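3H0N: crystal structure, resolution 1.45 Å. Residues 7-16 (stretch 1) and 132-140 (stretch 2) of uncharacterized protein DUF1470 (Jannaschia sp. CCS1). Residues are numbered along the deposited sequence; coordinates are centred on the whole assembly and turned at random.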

ATOM      1  N   TYR A   7      -8.628   5.301   6.778  1.00 11.21           N
ATOM      2  CA  TYR A   7      -8.331   3.891   6.898  1.00 11.59           C
ATOM      3  C   TYR A   7      -6.932   3.606   6.379  1.00 12.08           C
ATOM      4  O   TYR A   7      -6.192   2.815   6.936  1.00 11.26           O
ATOM      5  N   GLU A   8      -6.598   4.200   5.253  1.00 12.39           N
ATOM      6  CA  GLU A   8      -5.348   3.936   4.561  1.00 12.85           C
ATOM      7  C   GLU A   8      -4.104   4.304   5.358  1.00 12.29           C
ATOM      8  O   GLU A   8      -3.034   3.740   5.117  1.00 13.69           O
ATOM      9  N   ARG A   9      -4.240   5.226   6.305  1.00 12.20           N
ATOM     10  CA  ARG A   9      -3.121   5.632   7.163  1.00 10.90           C
ATOM     11  C   ARG A   9      -3.259   5.090   8.584  1.00 11.45           C
ATOM     12  O   ARG A   9      -2.603   5.599   9.509  1.00 10.73           O
ATOM     13  N   THR A  10      -4.049   4.048   8.786  1.00 10.67           N
ATOM     14  CA  THR A  10      -4.199   3.430  10.103  1.00 10.68           C
ATOM     15  C   THR A  10      -2.867   3.048  10.751  1.00 10.95           C
ATOM     16  O   THR A  10      -2.635   3.329  11.944  1.00 10.27           O
ATOM     17  N   GLY A  11      -1.993   2.360  10.027  1.00 10.87           N
ATOM     18  CA  GLY A  11      -0.752   1.906  10.618  1.00 11.16           C
ATOM     19  C   GLY A  11       0.116   3.058  11.056  1.00 11.09           C
ATOM     20  O   GLY A  11       0.699   3.029  12.136  1.00 10.95           O
ATOM     21  N   LEU A  12       0.195   4.067  10.212  1.00 10.19           N
ATOM     22  CA  LEU A  12       0.961   5.270  10.574  1.00 10.64           C
ATOM     23  C   LEU A  12       0.382   5.950  11.793  1.00 11.52           C
ATOM     24  O   LEU A  12       1.105   6.308  12.767  1.00 11.79           O
ATOM     25  N   ARG A  13      -0.935   6.139  11.797  1.00 10.69           N
ATOM     26  CA  ARG A  13      -1.605   6.850  12.874  1.00 10.32           C
ATOM     27  C   ARG A  13      -1.494   6.108  14.195  1.00 11.33           C
ATOM     28  O   ARG A  13      -1.163   6.706  15.226  1.00 11.84           O
ATOM     29  N   VAL A  14      -1.758   4.814  14.181  1.00 11.37           N
ATOM     30  CA  VAL A  14      -1.700   4.030  15.397  1.00 10.38           C
ATOM     31  C   VAL A  14      -0.249   3.976  15.894  1.00 11.83           C
ATOM     32  O   VAL A  14       0.001   4.040  17.094  1.00 10.69           O
ATOM     33  N   SER A  15       0.720   3.883  14.986  1.00 11.10           N
ATOM     34  CA  SER A  15       2.139   3.852  15.395  1.00 10.48           C
ATOM     35  C   SER A  15       2.496   5.117  16.188  1.00 10.63           C
ATOM     36  O   SER A  15       3.071   5.041  17.271  1.00 10.45           O
ATOM     37  N   LEU A  16       2.122   6.265  15.646  1.00 10.84           N
ATOM     38  CA  LEU A  16       2.409   7.557  16.308  1.00 11.12           C
ATOM     39  C   LEU A  16       1.721   7.638  17.643  1.00 10.10           C
ATOM     40  O   LEU A  16       2.334   8.016  18.656  1.00 10.45           O
ATOM     41  N   GLY A 132       2.701   0.296   7.793  1.00  9.04           N
ATOM     42  CA  GLY A 132       2.357   1.725   7.668  1.00 10.45           C
ATOM     43  C   GLY A 132       3.598   2.602   7.674  1.00  9.14           C
ATOM     44  O   GLY A 132       3.760   3.529   6.857  1.00  9.82           O
ATOM     45  N   LEU A 133       4.511   2.298   8.586  1.00  9.64           N
ATOM     46  CA  LEU A 133       5.784   3.032   8.605  1.00  9.18           C
ATOM     47  C   LEU A 133       6.620   2.737   7.378  1.00  9.85           C
ATOM     48  O   LEU A 133       7.197   3.640   6.762  1.00  9.29           O
ATOM     49  N   ALA A 134       6.699   1.463   7.001  1.00  8.62           N
ATOM     50  CA  ALA A 134       7.454   1.058   5.804  1.00  9.16           C
ATOM     51  C   ALA A 134       6.958   1.781   4.551  1.00  8.46           C
ATOM     52  O   ALA A 134       7.746   2.176   3.684  1.00  9.98           O
ATOM     53  N   ARG A 135       5.646   1.895   4.435  1.00  9.31           N
ATOM     54  CA  ARG A 135       5.056   2.536   3.267  1.00  9.69           C
ATOM     55  C   ARG A 135       5.486   3.973   3.130  1.00  9.29           C
ATOM     56  O   ARG A 135       5.751   4.489   2.052  1.00  9.84           O
ATOM     57  N   GLU A 136       5.553   4.678   4.263  1.00 10.34           N
ATOM     58  CA  GLU A 136       5.984   6.069   4.212  1.00  9.71           C
ATOM     59  C   GLU A 136       7.463   6.233   3.842  1.00  8.73           C
ATOM     60  O   GLU A 136       7.832   7.213   3.202  1.00 10.48           O
ATOM     61  N   ILE A 137       8.302   5.260   4.215  1.00  9.54           N
ATOM     62  CA  ILE A 137       9.685   5.243   3.767  1.00  9.79           C
ATOM     63  C   ILE A 137       9.695   5.057   2.232  1.00  9.05           C
ATOM     64  O   ILE A 137      10.362   5.776   1.507  1.00  9.37           O
ATOM     65  N   GLY A 138       8.905   4.106   1.730  1.00  9.70           N
ATOM     66  CA  GLY A 138       8.815   3.906   0.289  1.00 11.13           C
ATOM     67  C   GLY A 138       8.305   5.099  -0.448  1.00 10.39           C
ATOM     68  O   GLY A 138       8.714   5.367  -1.602  1.00 10.97           O
ATOM     69  N   HIS A 139       7.421   5.855   0.186  1.00  9.31           N
ATOM     70  CA  HIS A 139       6.852   7.061  -0.430  1.00  8.73           C
ATOM     71  C   HIS A 139       7.714   8.299  -0.275  1.00  9.72           C
ATOM     72  O   HIS A 139       7.289   9.412  -0.602  1.00 11.45           O
ATOM     73  N   GLN A 140       8.947   8.123   0.214  1.00  9.92           N
ATOM     74  CA  GLN A 140       9.951   9.171   0.266  1.00 10.10           C
ATOM     75  C   GLN A 140       9.560  10.275   1.253  1.00  8.71           C
ATOM     76  O   GLN A 140       9.884  11.456   1.055  1.00 10.61           O
TER

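Where two helices cross closely, side chains have little room at the crossing point itself, and the polar groups that flank it must find partners in a confined space. The contact between residues 7-16 and 132-140, far apart in one chain, illustrates both halves of this principle. The axes of helices 10-16 and 132-138 approach to 8.2 Å, with an angle of 113° between their N-to-C directions. At the crossing lie two glycines, G11 and G132, whose CA atoms are 4.3 Å apart. G132 CA also sits 4.1 Å from L12 N. A CB built ideally on G132 would clash, falling 2.7 Å from L12 N and 2.8 Å from G11 C, so the backbones can meet this closely because no side chain stands between them.

Beside the glycines the packing is apolar. L12 (chi1 t, chi2 p) leaves its backbone sideways and brings CD1 to 3.8 Å from CD2 of L133, which adopts m, t and also starts sideways before its end comes nearer. S15 points toward the second helix in the m rotamer, yet its hydroxyl is not spent across the contact. S15 OG donates to G11 O at 2.7 Å, one turn back in its own helix, and that same carbonyl accepts S15 N at 3.0 Å. S15 OG, its proton given to G11 O, lies 3.8 Å from L133 CG.

The charged groups gather near the start of the first helix. R135 points toward it with chi1 and chi2 both t and chi3 m, and its guanidinium meets the carbonyl of E8 at its edge. R135 NH1 donates to E8 O at 2.8 Å and 156°, while a weaker bond from R135 NH2 reaches the same E8 O at 3.2 Å. Thus an arginine side chain satisfies a main-chain acceptor just ahead of the helix. The E8 side chain does not share in this: its end leads away, and its carboxylate oxygens are bonded elsewhere in the structure.

R9, at the N-cap position, starts sideways in an m, m, t conformation that carries its end nearer the second stretch. R9 NH1 forms a salt bridge with E136 OE2 at 2.9 Å, although the hydrogen bond within it is weak, at 126°. E136, itself m, m and pointing toward the first stretch, also packs OE2 3.8 Å from L12 CD2. R9 NH1 also lies 3.9 Å from R135 NH1, a close approach of like charges; E136 OE2 bonds to the first of these two nitrogens.

Two waters extend the network. Water 1 accepts a weak bond from R9 NH1 at 2.7 Å, donates to E136 OE1 at 2.8 Å, and bonds H139 ND1 at 2.7 Å; it thereby links the m-rotamer histidine to the salt bridge. Water 2 accepts from G11 N at 2.9 Å and, weakly, from R135 NH2 at 3.2 Å, providing an acceptor for an amide in the first turn of the helix. R135 NE, R135 NH2 and E136 OE1 also bond to residues just beyond the stretches.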

ATOM      1  CB  TYR A   7      -9.388   3.015   6.152  1.00 12.45           C
ATOM      2  CG  TYR A   7      -9.029   1.551   6.155  1.00 12.02           C
ATOM      3  CD1 TYR A   7      -9.359   0.715   7.230  1.00 14.36           C
ATOM      4  CD2 TYR A   7      -8.285   1.027   5.130  1.00 11.77           C
ATOM      5  CE1 TYR A   7      -8.962  -0.633   7.225  1.00 13.89           C
ATOM      6  CE2 TYR A   7      -7.859  -0.282   5.135  1.00 12.55           C
ATOM      7  CZ  TYR A   7      -8.198  -1.112   6.182  1.00 11.80           C
ATOM      8  OH  TYR A   7      -7.765  -2.414   6.231  1.00 12.63           O
ATOM      9  CB  GLU A   8      -5.326   4.692   3.206  1.00 13.70           C
ATOM     10  CG  GLU A   8      -6.261   4.094   2.185  1.00 18.07           C
ATOM     11  CD  GLU A   8      -7.746   4.448   2.378  1.00 21.32           C
ATOM     12  OE1 GLU A   8      -8.115   5.380   3.146  1.00 18.97           O
ATOM     13  OE2 GLU A   8      -8.572   3.795   1.690  1.00 23.49           O
ATOM     14  CB  ARG A   9      -2.966   7.126   7.223  1.00 12.83           C
ATOM     15  CG  ARG A   9      -2.901   7.785   5.922  1.00 21.29           C
ATOM     16  CD  ARG A   9      -1.754   7.339   5.112  1.00 19.85           C
ATOM     17  NE  ARG A   9      -1.931   7.948   3.789  1.00 23.06           N
ATOM     18  CZ  ARG A   9      -1.092   7.839   2.760  1.00 32.24           C
ATOM     19  NH1 ARG A   9       0.049   7.164   2.871  1.00 30.94           N
ATOM     20  NH2 ARG A   9      -1.400   8.451   1.615  1.00 26.55           N
ATOM     21  CB  THR A  10      -5.118   2.198  10.006  1.00 10.77           C
ATOM     22  OG1 THR A  10      -6.435   2.621   9.600  1.00 12.13           O
ATOM     23  CG2 THR A  10      -5.215   1.500  11.360  1.00 12.63           C
ATOM     24  CB  LEU A  12       1.017   6.258   9.380  1.00 12.14           C
ATOM     25  CG  LEU A  12       1.687   7.616   9.610  1.00 10.60           C
ATOM     26  CD1 LEU A  12       3.173   7.420   9.970  1.00 12.16           C
ATOM     27  CD2 LEU A  12       1.525   8.490   8.366  1.00 10.87           C
ATOM     28  CB  ARG A  13      -3.083   7.016  12.523  1.00 11.11           C
ATOM     29  CG  ARG A  13      -3.925   7.680  13.585  1.00 13.58           C
ATOM     30  CD  ARG A  13      -5.372   7.860  13.174  1.00 14.43           C
ATOM     31  NE  ARG A  13      -6.126   6.646  12.884  1.00 16.11           N
ATOM     32  CZ  ARG A  13      -6.386   6.125  11.654  1.00 11.93           C
ATOM     33  NH1 ARG A  13      -5.893   6.613  10.524  1.00 15.23           N
ATOM     34  NH2 ARG A  13      -7.159   5.051  11.597  1.00 19.18           N
ATOM     35  CB  VAL A  14      -2.294   2.638  15.179  1.00 10.07           C
ATOM     36  CG1 VAL A  14      -2.002   1.686  16.343  1.00 10.26           C
ATOM     37  CG2 VAL A  14      -3.812   2.717  14.983  1.00 12.37           C
ATOM     38  CB  SER A  15       3.070   3.807  14.176  1.00 12.21           C
ATOM     39  OG  SER A  15       3.024   2.557  13.512  1.00 11.04           O
ATOM     40  CB  LEU A  16       1.976   8.734  15.430  1.00 11.12           C
ATOM     41  CG  LEU A  16       2.715   8.844  14.089  1.00 12.11           C
ATOM     42  CD1 LEU A  16       1.929   9.775  13.134  1.00 12.64           C
ATOM     43  CD2 LEU A  16       4.155   9.353  14.241  1.00 13.72           C
ATOM     44  CB  LEU A 133       6.583   2.761   9.871  1.00  9.57           C
ATOM     45  CG  LEU A 133       5.922   3.229  11.138  1.00 10.01           C
ATOM     46  CD1 LEU A 133       6.803   2.826  12.325  1.00 12.41           C
ATOM     47  CD2 LEU A 133       5.606   4.707  11.159  1.00 11.60           C
ATOM     48  CB  ALA A 134       7.446  -0.475   5.608  1.00 10.09           C
ATOM     49  CB  ARG A 135       3.543   2.388   3.300  1.00  9.40           C
ATOM     50  CG  ARG A 135       2.915   2.746   1.978  1.00 12.04           C
ATOM     51  CD  ARG A 135       1.438   2.933   2.045  1.00 13.96           C
ATOM     52  NE  ARG A 135       0.747   2.020   2.920  1.00 12.16           N
ATOM     53  CZ  ARG A 135      -0.395   2.331   3.527  1.00 12.01           C
ATOM     54  NH1 ARG A 135      -1.003   3.460   3.275  1.00 12.77           N
ATOM     55  NH2 ARG A 135      -0.935   1.483   4.375  1.00 12.58           N
ATOM     56  CB  GLU A 136       5.700   6.787   5.536  1.00 10.06           C
ATOM     57  CG  GLU A 136       4.220   6.875   5.926  1.00 11.46           C
ATOM     58  CD  GLU A 136       3.309   7.432   4.872  1.00 12.61           C
ATOM     59  OE1 GLU A 136       3.782   8.221   4.019  1.00 13.06           O
ATOM     60  OE2 GLU A 136       2.106   7.046   4.892  1.00 14.31           O
ATOM     61  CB  ILE A 137      10.484   4.123   4.459  1.00 10.23           C
ATOM     62  CG1 ILE A 137      10.564   4.344   5.990  1.00 10.77           C
ATOM     63  CG2 ILE A 137      11.871   3.943   3.826  1.00  9.98           C
ATOM     64  CD1 ILE A 137      11.109   3.124   6.758  1.00 10.59           C
ATOM     65  CB  HIS A 139       5.420   7.327   0.088  1.00 10.94           C
ATOM     66  CG  HIS A 139       4.412   6.308  -0.383  1.00 12.52           C
ATOM     67  ND1 HIS A 139       3.106   6.277   0.057  1.00 16.14           N
ATOM     68  CD2 HIS A 139       4.547   5.272  -1.247  1.00 15.85           C
ATOM     69  CE1 HIS A 139       2.471   5.284  -0.553  1.00 13.56           C
ATOM     70  NE2 HIS A 139       3.322   4.650  -1.335  1.00 17.74           N
ATOM     71  CB  GLN A 140      10.215   9.755  -1.128  1.00  9.22           C
ATOM     72  CG  GLN A 140      10.424   8.686  -2.237  1.00  8.95           C
ATOM     73  CD  GLN A 140      11.589   7.807  -1.935  1.00 10.91           C
ATOM     74  OE1 GLN A 140      12.728   8.268  -1.846  1.00 12.83           O
ATOM     75  NE2 GLN A 140      11.321   6.498  -1.731  1.00 10.96           N
TER
HETATM   76  O   HOH W   1       2.242   8.149   1.725  1.00 18.30           O
HETATM   77  O   HOH W   2      -2.212   1.326   7.308  1.00 12.53           O